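Local coordinates for protein glucanase (Klebsiella pneumoniae, PDB 5GY3) that probably cuts internal beta-1,4-glucosidic bonds in cellulose and related beta-glucans, as a family 8 glycoside hydrolase, at residues F67-N72 / N83-G88; N149-I154 / S215-R220; F153-W158 / L223-A228. One frame throughout, in Å; residues are numbered along the deposited sequence.

Contact 1 of 3, residues F67-N72 / N83-G88; sequences FYWRYN and NNASDG
Trp-69 and Asn-83 are joined by the direct hydrogen bond of this contact, which runs from the backbone N of Trp-69 to the carbonyl O of Asn-83 over 3.1 Å. A second backbone link is made through water 1, which accepts from Ala-85 N at 2.8 Å and reaches Phe-67 O at 2.7 Å.

Two C-H...O contacts accompany these bonds. Phe-67 O receives the CA-H of Asn-84, with the carbon 3.2 Å away, and the Asn-83 carbonyl oxygen is approached in the same manner by Tyr-68 CA at 3.5 Å. That oxygen also lies at the edge of the Trp-69 indole, in the ring plane, 3.3 Å from Trp-69 CD1.

The segments belong to a family 8 glycoside hydrolase, whose fold is an (alpha/alpha)6 barrel. Residues 83-85 form the approach to helix 86-103, with Ala-85 at its N-cap position. The first turn of that helix carries Asp-87, the predicted nucleophile. The loop residues 67-69, just ahead of the short strand 70-71, pack against residues 83-85, the lead-in to that helix and to the probable catalytic site.

Apolar contact is slight and falls on Trp-69 CB, which meets Ala-85 CB at 3.6 Å. The indole leaves CB between the backbone N and the carbonyl carbon (chi1 78°), a rotamer that brings its CD1 edge to the Asn-83 carbonyl. One face of the indole is covered by Arg-70 CB, 3.5 Å above the plane, while NE1 bonds to Asp-81. The amides of Asn-83 and Asn-84 turn elsewhere: Asn-83 OD1 accepts from Lys-138 N, and Asn-84 bonds to Asp-89 and to Val-137 N.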
loop_
_atom_site.group_PDB
_atom_site.type_symbol
_atom_site.label_atom_id
_atom_site.label_comp_id
_atom_site.label_asym_id
_atom_site.label_seq_id
_atom_site.Cartn_x
_atom_site.Cartn_y
_atom_site.Cartn_z
ATOM N N PHE A 67 9.743 10.620 -3.626
ATOM C CA PHE A 67 8.939 11.649 -2.985
ATOM C C PHE A 67 9.142 11.615 -1.477
ATOM O O PHE A 67 9.087 10.543 -0.869
ATOM C CB PHE A 67 7.449 11.464 -3.315
ATOM C CG PHE A 67 7.161 11.465 -4.787
ATOM C CD1 PHE A 67 7.216 10.291 -5.519
ATOM C CD2 PHE A 67 6.864 12.645 -5.447
ATOM C CE1 PHE A 67 6.970 10.298 -6.892
ATOM C CE2 PHE A 67 6.606 12.659 -6.812
ATOM C CZ PHE A 67 6.670 11.486 -7.534
ATOM N N TYR A 68 9.349 12.789 -0.873
ATOM C CA TYR A 68 9.229 12.904 0.580
ATOM C C TYR A 68 7.869 12.372 1.014
ATOM O O TYR A 68 6.843 12.714 0.421
ATOM C CB TYR A 68 9.389 14.365 1.007
ATOM C CG TYR A 68 10.638 15.021 0.464
ATOM C CD1 TYR A 68 11.885 14.438 0.642
ATOM C CD2 TYR A 68 10.569 16.222 -0.228
ATOM C CE1 TYR A 68 13.031 15.037 0.153
ATOM C CE2 TYR A 68 11.711 16.827 -0.728
ATOM C CZ TYR A 68 12.938 16.229 -0.534
ATOM O OH TYR A 68 14.080 16.825 -1.028
ATOM N N TRP A 69 7.855 11.520 2.043
ATOM C CA TRP A 69 6.660 10.710 2.254
ATOM C C TRP A 69 5.554 11.429 3.014
ATOM O O TRP A 69 4.397 11.044 2.869
ATOM C CB TRP A 69 7.000 9.407 2.985
ATOM C CG TRP A 69 7.218 9.559 4.471
ATOM C CD1 TRP A 69 8.336 10.037 5.090
ATOM C CD2 TRP A 69 6.294 9.211 5.518
ATOM N NE1 TRP A 69 8.168 10.008 6.462
ATOM C CE2 TRP A 69 6.923 9.510 6.747
ATOM C CE3 TRP A 69 4.996 8.677 5.534
ATOM C CZ2 TRP A 69 6.297 9.296 7.977
ATOM C CZ3 TRP A 69 4.377 8.466 6.757
ATOM C CH2 TRP A 69 5.030 8.771 7.960
ATOM N N ARG A 70 5.864 12.454 3.805
ATOM C CA ARG A 70 4.888 13.032 4.719
ATOM C C ARG A 70 4.905 14.554 4.649
ATOM O O ARG A 70 5.969 15.172 4.543
ATOM C CB ARG A 70 5.172 12.572 6.152
ATOM C CG ARG A 70 4.109 12.942 7.178
ATOM C CD ARG A 70 4.440 12.233 8.494
ATOM N NE ARG A 70 3.614 12.663 9.620
ATOM C CZ ARG A 70 3.875 13.738 10.358
ATOM N NH1 ARG A 70 4.920 14.503 10.067
ATOM N NH2 ARG A 70 3.084 14.056 11.377
ATOM N N TYR A 71 3.716 15.151 4.736
ATOM C CA TYR A 71 3.543 16.599 4.708
ATOM C C TYR A 71 2.692 17.004 5.903
ATOM O O TYR A 71 1.524 16.611 5.994
ATOM C CB TYR A 71 2.881 17.040 3.394
ATOM C CG TYR A 71 2.686 18.540 3.263
ATOM C CD1 TYR A 71 3.691 19.346 2.754
ATOM C CD2 TYR A 71 1.488 19.138 3.638
ATOM C CE1 TYR A 71 3.514 20.709 2.619
ATOM C CE2 TYR A 71 1.301 20.508 3.505
ATOM C CZ TYR A 71 2.320 21.283 2.996
ATOM O OH TYR A 71 2.143 22.642 2.863
ATOM N N ASN A 72 3.283 17.760 6.834
ATOM C CA ASN A 72 2.568 18.216 8.025
ATOM C C ASN A 72 2.319 19.717 7.920
ATOM O O ASN A 72 3.246 20.516 8.125
ATOM C CB ASN A 72 3.358 17.885 9.297
ATOM C CG ASN A 72 2.602 18.246 10.572
ATOM O OD1 ASN A 72 1.494 18.784 10.522
ATOM N ND2 ASN A 72 3.192 17.933 11.719
ATOM N N ASN A 83 12.910 11.381 3.993
ATOM C CA ASN A 83 12.913 10.031 3.451
ATOM C C ASN A 83 11.640 9.798 2.644
ATOM O O ASN A 83 10.647 10.517 2.776
ATOM C CB ASN A 83 13.030 8.992 4.569
ATOM C CG ASN A 83 13.683 7.681 4.109
ATOM O OD1 ASN A 83 14.425 7.630 3.118
ATOM N ND2 ASN A 83 13.419 6.615 4.855
ATOM N N ASN A 84 11.686 8.779 1.796
ATOM C CA ASN A 84 10.536 8.363 1.013
ATOM C C ASN A 84 9.862 7.182 1.698
ATOM O O ASN A 84 10.380 6.607 2.660
ATOM C CB ASN A 84 10.964 7.981 -0.408
ATOM C CG ASN A 84 11.786 6.702 -0.442
ATOM O OD1 ASN A 84 12.893 6.653 0.104
ATOM N ND2 ASN A 84 11.246 5.656 -1.075
ATOM N N ALA A 85 8.689 6.824 1.191
ATOM C CA ALA A 85 8.010 5.598 1.587
ATOM C C ALA A 85 7.724 4.848 0.295
ATOM O O ALA A 85 6.960 5.329 -0.548
ATOM C CB ALA A 85 6.727 5.878 2.375
ATOM N N SER A 86 8.364 3.690 0.124
ATOM C CA SER A 86 8.382 3.061 -1.191
ATOM C C SER A 86 6.998 2.627 -1.651
ATOM O O SER A 86 6.754 2.557 -2.865
ATOM C CB SER A 86 9.347 1.879 -1.186
ATOM O OG SER A 86 10.638 2.326 -0.832
ATOM N N ASP A 87 6.082 2.318 -0.725
ATOM C CA ASP A 87 4.740 1.985 -1.184
ATOM C C ASP A 87 4.040 3.216 -1.738
ATOM O O ASP A 87 3.304 3.117 -2.720
ATOM C CB ASP A 87 3.910 1.303 -0.084
ATOM C CG ASP A 87 3.630 2.187 1.131
ATOM O OD1 ASP A 87 4.425 3.102 1.457
ATOM O OD2 ASP A 87 2.588 1.919 1.794
ATOM N N GLY A 88 4.268 4.385 -1.135
ATOM C CA GLY A 88 3.668 5.599 -1.671
ATOM C C GLY A 88 4.187 5.932 -3.058
ATOM O O GLY A 88 3.407 6.227 -3.966
HETATM O O HOH W 1 7.332 8.542 -0.632
#

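Contact 2 of 3, residues N149-I154 / S215-R220; sequences NPSYFI and SFDAIR
The Tyr-152 ring meets the Arg-220 guanidinium through its CE1, which lies near the guanidinium plane, 4.1 Å from Arg-220 NH2; the two planes are turned 37° apart. One face of the tyrosine ring carries Asn-149 CB, offset toward the rim, and water 3 sits in plane at the ring's edge. The guanidinium has the carbonyl O of Asp-217 over the centre of one face, 3.8 Å above it.

Water 3 bridges the segments, 2.6 Å from Tyr-152 OH and donating to Asp-217 OD2. The same carboxylate oxygen accepts Asn-149 ND2 at 2.8 Å. OD2 lies in the amide plane of Asn-149, yet the amide nitrogen stands 43° out of the carboxylate plane. Asn-149 CG is anti to the backbone N (chi1 -171°), which points the amide across the contact, and its OD1 takes the hydroxyl of Ser-151 at 2.6 Å. Ser-151 CB in turn presses to 3.0 Å from Asp-217 O.

Asp-217 OD1 forms a salt bridge with Arg-220 NH2 whose hydrogen bond is weak, while water 2 links Arg-220 NE, weakly, to Ser-151 O. Long, weak ion pairs also lead from Arg-220 to Glu-30 and to Asp-87, the predicted nucleophile. Such a polar network is consistent with a place beside that nucleophile, where Asp-217 and water 2 probably help to fix the position of Arg-220.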
loop_
_atom_site.group_PDB
_atom_site.type_symbol
_atom_site.label_atom_id
_atom_site.label_comp_id
_atom_site.label_asym_id
_atom_site.label_seq_id
_atom_site.Cartn_x
_atom_site.Cartn_y
_atom_site.Cartn_z
ATOM N N ASN A 149 8.771 -4.119 5.085
ATOM C CA ASN A 149 7.338 -4.022 5.345
ATOM C C ASN A 149 6.649 -4.767 4.206
ATOM O O ASN A 149 6.576 -4.251 3.078
ATOM C CB ASN A 149 6.891 -2.567 5.431
ATOM C CG ASN A 149 5.460 -2.433 5.905
ATOM O OD1 ASN A 149 4.582 -3.189 5.479
ATOM N ND2 ASN A 149 5.217 -1.486 6.806
ATOM N N PRO A 150 6.191 -6.000 4.432
ATOM C CA PRO A 150 5.620 -6.764 3.313
ATOM C C PRO A 150 4.362 -6.151 2.735
ATOM O O PRO A 150 4.005 -6.490 1.600
ATOM C CB PRO A 150 5.342 -8.153 3.921
ATOM C CG PRO A 150 5.332 -7.944 5.410
ATOM C CD PRO A 150 6.358 -6.835 5.636
ATOM N N SER A 151 3.691 -5.247 3.457
ATOM C CA SER A 151 2.565 -4.521 2.874
ATOM C C SER A 151 3.008 -3.491 1.839
ATOM O O SER A 151 2.152 -2.893 1.182
ATOM C CB SER A 151 1.740 -3.842 3.971
ATOM O OG SER A 151 2.264 -2.587 4.351
ATOM N N TYR A 152 4.317 -3.273 1.677
ATOM C CA TYR A 152 4.842 -2.478 0.568
ATOM C C TYR A 152 5.155 -3.327 -0.664
ATOM O O TYR A 152 5.608 -2.783 -1.682
ATOM C CB TYR A 152 6.118 -1.716 0.973
ATOM C CG TYR A 152 5.997 -0.659 2.058
ATOM C CD1 TYR A 152 4.914 -0.621 2.926
ATOM C CD2 TYR A 152 6.990 0.302 2.210
ATOM C CE1 TYR A 152 4.816 0.346 3.925
ATOM C CE2 TYR A 152 6.910 1.273 3.211
ATOM C CZ TYR A 152 5.820 1.285 4.060
ATOM O OH TYR A 152 5.715 2.231 5.047
ATOM N N PHE A 153 4.934 -4.643 -0.606
ATOM C CA PHE A 153 5.077 -5.501 -1.792
ATOM C C PHE A 153 3.778 -5.412 -2.596
ATOM O O PHE A 153 2.905 -6.280 -2.524
ATOM C CB PHE A 153 5.347 -6.961 -1.429
ATOM C CG PHE A 153 6.571 -7.218 -0.570
ATOM C CD1 PHE A 153 7.482 -6.223 -0.247
ATOM C CD2 PHE A 153 6.795 -8.505 -0.092
ATOM C CE1 PHE A 153 8.594 -6.510 0.563
ATOM C CE2 PHE A 153 7.904 -8.799 0.706
ATOM C CZ PHE A 153 8.796 -7.797 1.031
ATOM N N ILE A 154 3.646 -4.350 -3.386
ATOM C CA ILE A 154 2.355 -4.049 -4.047
ATOM C C ILE A 154 2.333 -4.842 -5.350
ATOM O O ILE A 154 2.573 -4.330 -6.448
ATOM C CB ILE A 154 2.142 -2.550 -4.237
ATOM C CG1 ILE A 154 2.324 -1.849 -2.882
ATOM C CG2 ILE A 154 0.720 -2.300 -4.768
ATOM C CD1 ILE A 154 2.090 -0.347 -2.907
ATOM N N SER A 215 -1.396 -5.681 11.757
ATOM C CA SER A 215 -2.367 -4.622 12.030
ATOM C C SER A 215 -2.575 -3.733 10.807
ATOM O O SER A 215 -2.883 -4.242 9.726
ATOM C CB SER A 215 -1.947 -3.799 13.258
ATOM O OG SER A 215 -0.746 -3.092 13.041
ATOM N N PHE A 216 -2.464 -2.414 10.954
ATOM C CA PHE A 216 -2.987 -1.538 9.904
ATOM C C PHE A 216 -2.136 -1.514 8.638
ATOM O O PHE A 216 -2.656 -1.132 7.577
ATOM C CB PHE A 216 -3.143 -0.111 10.435
ATOM C CG PHE A 216 -4.109 -0.000 11.571
ATOM C CD1 PHE A 216 -5.473 -0.084 11.341
ATOM C CD2 PHE A 216 -3.655 0.173 12.870
ATOM C CE1 PHE A 216 -6.375 0.023 12.386
ATOM C CE2 PHE A 216 -4.550 0.275 13.927
ATOM C CZ PHE A 216 -5.911 0.198 13.685
ATOM N N ASP A 217 -0.855 -1.883 8.718
ATOM C CA ASP A 217 -0.060 -2.063 7.505
ATOM C C ASP A 217 -0.330 -3.431 6.887
ATOM O O ASP A 217 -0.725 -3.532 5.714
ATOM C CB ASP A 217 1.435 -1.914 7.801
ATOM C CG ASP A 217 1.909 -0.464 7.795
ATOM O OD1 ASP A 217 1.109 0.454 7.496
ATOM O OD2 ASP A 217 3.101 -0.250 8.076
ATOM N N ALA A 218 -0.164 -4.486 7.687
ATOM C CA ALA A 218 -0.159 -5.850 7.160
ATOM C C ALA A 218 -1.488 -6.243 6.531
ATOM O O ALA A 218 -1.502 -7.064 5.600
ATOM C CB ALA A 218 0.207 -6.827 8.275
ATOM N N ILE A 219 -2.600 -5.667 7.008
ATOM C CA ILE A 219 -3.915 -6.008 6.471
ATOM C C ILE A 219 -4.028 -5.664 4.986
ATOM O O ILE A 219 -4.889 -6.208 4.290
ATOM C CB ILE A 219 -5.003 -5.305 7.313
ATOM C CG1 ILE A 219 -6.391 -5.869 6.994
ATOM C CG2 ILE A 219 -4.978 -3.802 7.067
ATOM C CD1 ILE A 219 -6.486 -7.369 7.197
ATOM N N ARG A 220 -3.162 -4.794 4.460
ATOM C CA ARG A 220 -3.182 -4.531 3.024
ATOM C C ARG A 220 -2.634 -5.692 2.201
ATOM O O ARG A 220 -2.867 -5.730 0.987
ATOM C CB ARG A 220 -2.394 -3.255 2.706
ATOM C CG ARG A 220 -3.119 -2.014 3.170
ATOM C CD ARG A 220 -2.458 -0.750 2.655
ATOM N NE ARG A 220 -1.038 -0.716 2.999
ATOM C CZ ARG A 220 -0.531 -0.064 4.039
ATOM N NH1 ARG A 220 -1.338 0.616 4.844
ATOM N NH2 ARG A 220 0.784 -0.088 4.267
HETATM O O HOH W 2 1.112 -0.312 0.878
HETATM O O HOH W 3 4.024 2.114 7.051
#

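Contact 3 of 3, residues F153-W158 / L223-A228; sequences FIFPAW and LYLSWA
Ile-154 packs over one face of the Tyr-224 ring, the two side chains meeting at a slant. Its CG2 stands 3.9 Å from the ring centroid, only 14° off the normal, in a CH-pi contact, and CG1 comes over the same face 3.7 Å from Tyr-224 CE2. The CD1 methyl extends along the ring toward its hydroxyl end.

Pro-156 crosses Trp-227 at about a right angle. Its CG rides over the five-membered ring of the indole, 4.2 Å from that ring's centroid and 27° off the normal. Trp-227 CG is anti to the backbone N (chi1 -159°), which turns this face toward the proline, while NE1 bonds to Asp-308. The pyrrolidine also makes contact through CD, which sits 3.4 Å from the carbonyl O of Tyr-224 and touches Tyr-224 CB and Ala-228 CB.

Phe-155 and Leu-225 run side by side, pointing the same way, with Phe-155 CE2 3.6 Å from Leu-225 CD2. Nearer the backbone, Phe-155 CB rests 4.0 Å from Ala-228 CB, where the small residue allows close approach; Pro-156 CA and Ala-228 CA are among the nearest pairs of the two backbones.

Trp-94 of helix 86-103 packs on both Pro-156 and Trp-227, and helix 167-183 packs on Phe-155. Ile-154 occupies the N-cap position of helix 155-164, and it and the first turn of that helix pack on helix 220-228 through buried, almost wholly apolar contacts, as expected between helices of an (alpha/alpha)6 barrel.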
loop_
_atom_site.group_PDB
_atom_site.type_symbol
_atom_site.label_atom_id
_atom_site.label_comp_id
_atom_site.label_asym_id
_atom_site.label_seq_id
_atom_site.Cartn_x
_atom_site.Cartn_y
_atom_site.Cartn_z
ATOM N N PHE A 153 4.934 -4.643 -0.606
ATOM C CA PHE A 153 5.077 -5.501 -1.792
ATOM C C PHE A 153 3.778 -5.412 -2.596
ATOM O O PHE A 153 2.905 -6.280 -2.524
ATOM C CB PHE A 153 5.347 -6.961 -1.429
ATOM C CG PHE A 153 6.571 -7.218 -0.570
ATOM C CD1 PHE A 153 7.482 -6.223 -0.247
ATOM C CD2 PHE A 153 6.795 -8.505 -0.092
ATOM C CE1 PHE A 153 8.594 -6.510 0.563
ATOM C CE2 PHE A 153 7.904 -8.799 0.706
ATOM C CZ PHE A 153 8.796 -7.797 1.031
ATOM N N ILE A 154 3.646 -4.350 -3.386
ATOM C CA ILE A 154 2.355 -4.049 -4.047
ATOM C C ILE A 154 2.333 -4.842 -5.350
ATOM O O ILE A 154 2.573 -4.330 -6.448
ATOM C CB ILE A 154 2.142 -2.550 -4.237
ATOM C CG1 ILE A 154 2.324 -1.849 -2.882
ATOM C CG2 ILE A 154 0.720 -2.300 -4.768
ATOM C CD1 ILE A 154 2.090 -0.347 -2.907
ATOM N N PHE A 155 1.994 -6.124 -5.223
ATOM C CA PHE A 155 2.058 -7.049 -6.353
ATOM C C PHE A 155 1.305 -6.581 -7.596
ATOM O O PHE A 155 1.863 -6.712 -8.697
ATOM C CB PHE A 155 1.553 -8.430 -5.905
ATOM C CG PHE A 155 2.313 -8.990 -4.741
ATOM C CD1 PHE A 155 3.635 -9.385 -4.888
ATOM C CD2 PHE A 155 1.708 -9.103 -3.499
ATOM C CE1 PHE A 155 4.351 -9.903 -3.804
ATOM C CE2 PHE A 155 2.419 -9.613 -2.409
ATOM C CZ PHE A 155 3.734 -10.020 -2.573
ATOM N N PRO A 156 0.083 -6.035 -7.522
ATOM C CA PRO A 156 -0.581 -5.643 -8.778
ATOM C C PRO A 156 0.093 -4.463 -9.467
ATOM O O PRO A 156 0.071 -4.378 -10.707
ATOM C CB PRO A 156 -2.013 -5.312 -8.329
ATOM C CG PRO A 156 -1.866 -4.915 -6.881
ATOM C CD PRO A 156 -0.801 -5.839 -6.354
ATOM N N ALA A 157 0.692 -3.552 -8.699
ATOM C CA ALA A 157 1.472 -2.479 -9.297
ATOM C C ALA A 157 2.710 -3.026 -9.992
ATOM O O ALA A 157 3.034 -2.616 -11.112
ATOM C CB ALA A 157 1.864 -1.464 -8.233
ATOM N N TRP A 158 3.427 -3.947 -9.335
ATOM C CA TRP A 158 4.642 -4.497 -9.929
ATOM C C TRP A 158 4.341 -5.207 -11.246
ATOM O O TRP A 158 5.126 -5.124 -12.199
ATOM C CB TRP A 158 5.315 -5.456 -8.954
ATOM C CG TRP A 158 5.812 -4.793 -7.704
ATOM C CD1 TRP A 158 5.754 -3.463 -7.392
ATOM C CD2 TRP A 158 6.445 -5.439 -6.594
ATOM N NE1 TRP A 158 6.322 -3.242 -6.161
ATOM C CE2 TRP A 158 6.748 -4.442 -5.647
ATOM C CE3 TRP A 158 6.790 -6.771 -6.315
ATOM C CZ2 TRP A 158 7.389 -4.726 -4.438
ATOM C CZ3 TRP A 158 7.419 -7.059 -5.111
ATOM C CH2 TRP A 158 7.714 -6.041 -4.188
ATOM N N LEU A 223 -5.331 -7.679 0.535
ATOM C CA LEU A 223 -5.848 -6.799 -0.504
ATOM C C LEU A 223 -4.978 -6.868 -1.752
ATOM O O LEU A 223 -5.477 -7.111 -2.854
ATOM C CB LEU A 223 -5.935 -5.365 0.015
ATOM C CG LEU A 223 -6.139 -4.259 -1.026
ATOM C CD1 LEU A 223 -7.491 -4.388 -1.750
ATOM C CD2 LEU A 223 -6.040 -2.909 -0.334
ATOM N N TYR A 224 -3.662 -6.668 -1.604
ATOM C CA TYR A 224 -2.818 -6.664 -2.800
ATOM C C TYR A 224 -2.719 -8.054 -3.425
ATOM O O TYR A 224 -2.667 -8.179 -4.657
ATOM C CB TYR A 224 -1.427 -6.128 -2.466
ATOM C CG TYR A 224 -1.391 -4.678 -2.058
ATOM C CD1 TYR A 224 -2.195 -3.727 -2.677
ATOM C CD2 TYR A 224 -0.532 -4.254 -1.044
ATOM C CE1 TYR A 224 -2.137 -2.379 -2.291
ATOM C CE2 TYR A 224 -0.476 -2.930 -0.655
ATOM C CZ TYR A 224 -1.278 -1.995 -1.276
ATOM O OH TYR A 224 -1.194 -0.673 -0.875
ATOM N N LEU A 225 -2.723 -9.108 -2.602
ATOM C CA LEU A 225 -2.709 -10.467 -3.137
ATOM C C LEU A 225 -3.966 -10.757 -3.945
ATOM O O LEU A 225 -3.899 -11.306 -5.051
ATOM C CB LEU A 225 -2.588 -11.484 -2.000
ATOM C CG LEU A 225 -1.237 -11.627 -1.303
ATOM C CD1 LEU A 225 -1.382 -12.557 -0.093
ATOM C CD2 LEU A 225 -0.168 -12.146 -2.270
ATOM N N SER A 226 -5.129 -10.450 -3.374
ATOM C CA SER A 226 -6.372 -10.696 -4.086
ATOM C C SER A 226 -6.497 -9.799 -5.315
ATOM O O SER A 226 -7.073 -10.213 -6.327
ATOM C CB SER A 226 -7.552 -10.490 -3.142
ATOM O OG SER A 226 -8.743 -10.809 -3.828
ATOM N N TRP A 227 -5.959 -8.579 -5.247
ATOM C CA TRP A 227 -5.974 -7.679 -6.399
ATOM C C TRP A 227 -5.200 -8.285 -7.565
ATOM O O TRP A 227 -5.654 -8.260 -8.719
ATOM C CB TRP A 227 -5.369 -6.339 -5.970
ATOM C CG TRP A 227 -5.708 -5.137 -6.783
ATOM C CD1 TRP A 227 -6.005 -5.082 -8.123
ATOM C CD2 TRP A 227 -5.794 -3.794 -6.296
ATOM N NE1 TRP A 227 -6.266 -3.778 -8.491
ATOM C CE2 TRP A 227 -6.142 -2.972 -7.388
ATOM C CE3 TRP A 227 -5.608 -3.204 -5.036
ATOM C CZ2 TRP A 227 -6.309 -1.594 -7.260
ATOM C CZ3 TRP A 227 -5.777 -1.837 -4.915
ATOM C CH2 TRP A 227 -6.122 -1.047 -6.015
ATOM N N ALA A 228 -4.031 -8.853 -7.275
ATOM C CA ALA A 228 -3.205 -9.441 -8.323
ATOM C C ALA A 228 -3.698 -10.824 -8.736
ATOM O O ALA A 228 -3.696 -11.145 -9.932
ATOM C CB ALA A 228 -1.753 -9.510 -7.854
#

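Contacts 2 and 3 are buried and share Phe-153 and Ile-154: residues 149-154 lead into helix 155-164, and residues 215-220 into helix 220-228, so the polar approaches meet in contact 2 and the helices themselves in contact 3. Contact 1 is only partly buried and joins loop residues 67-69 to the residues that lead into helix 86-103. Its chemistry is mostly backbone and one water, whereas contact 2 relies on an amide-carboxylate bond and two bridging waters, and contact 3 on aromatic and aliphatic surfaces. Asp-87, in the second segment of contact 1, is approached by the other two: its OD2 lies 3.5 Å from Tyr-152 CE1 and its backbone O 3.7 Å from Ile-154 CD1.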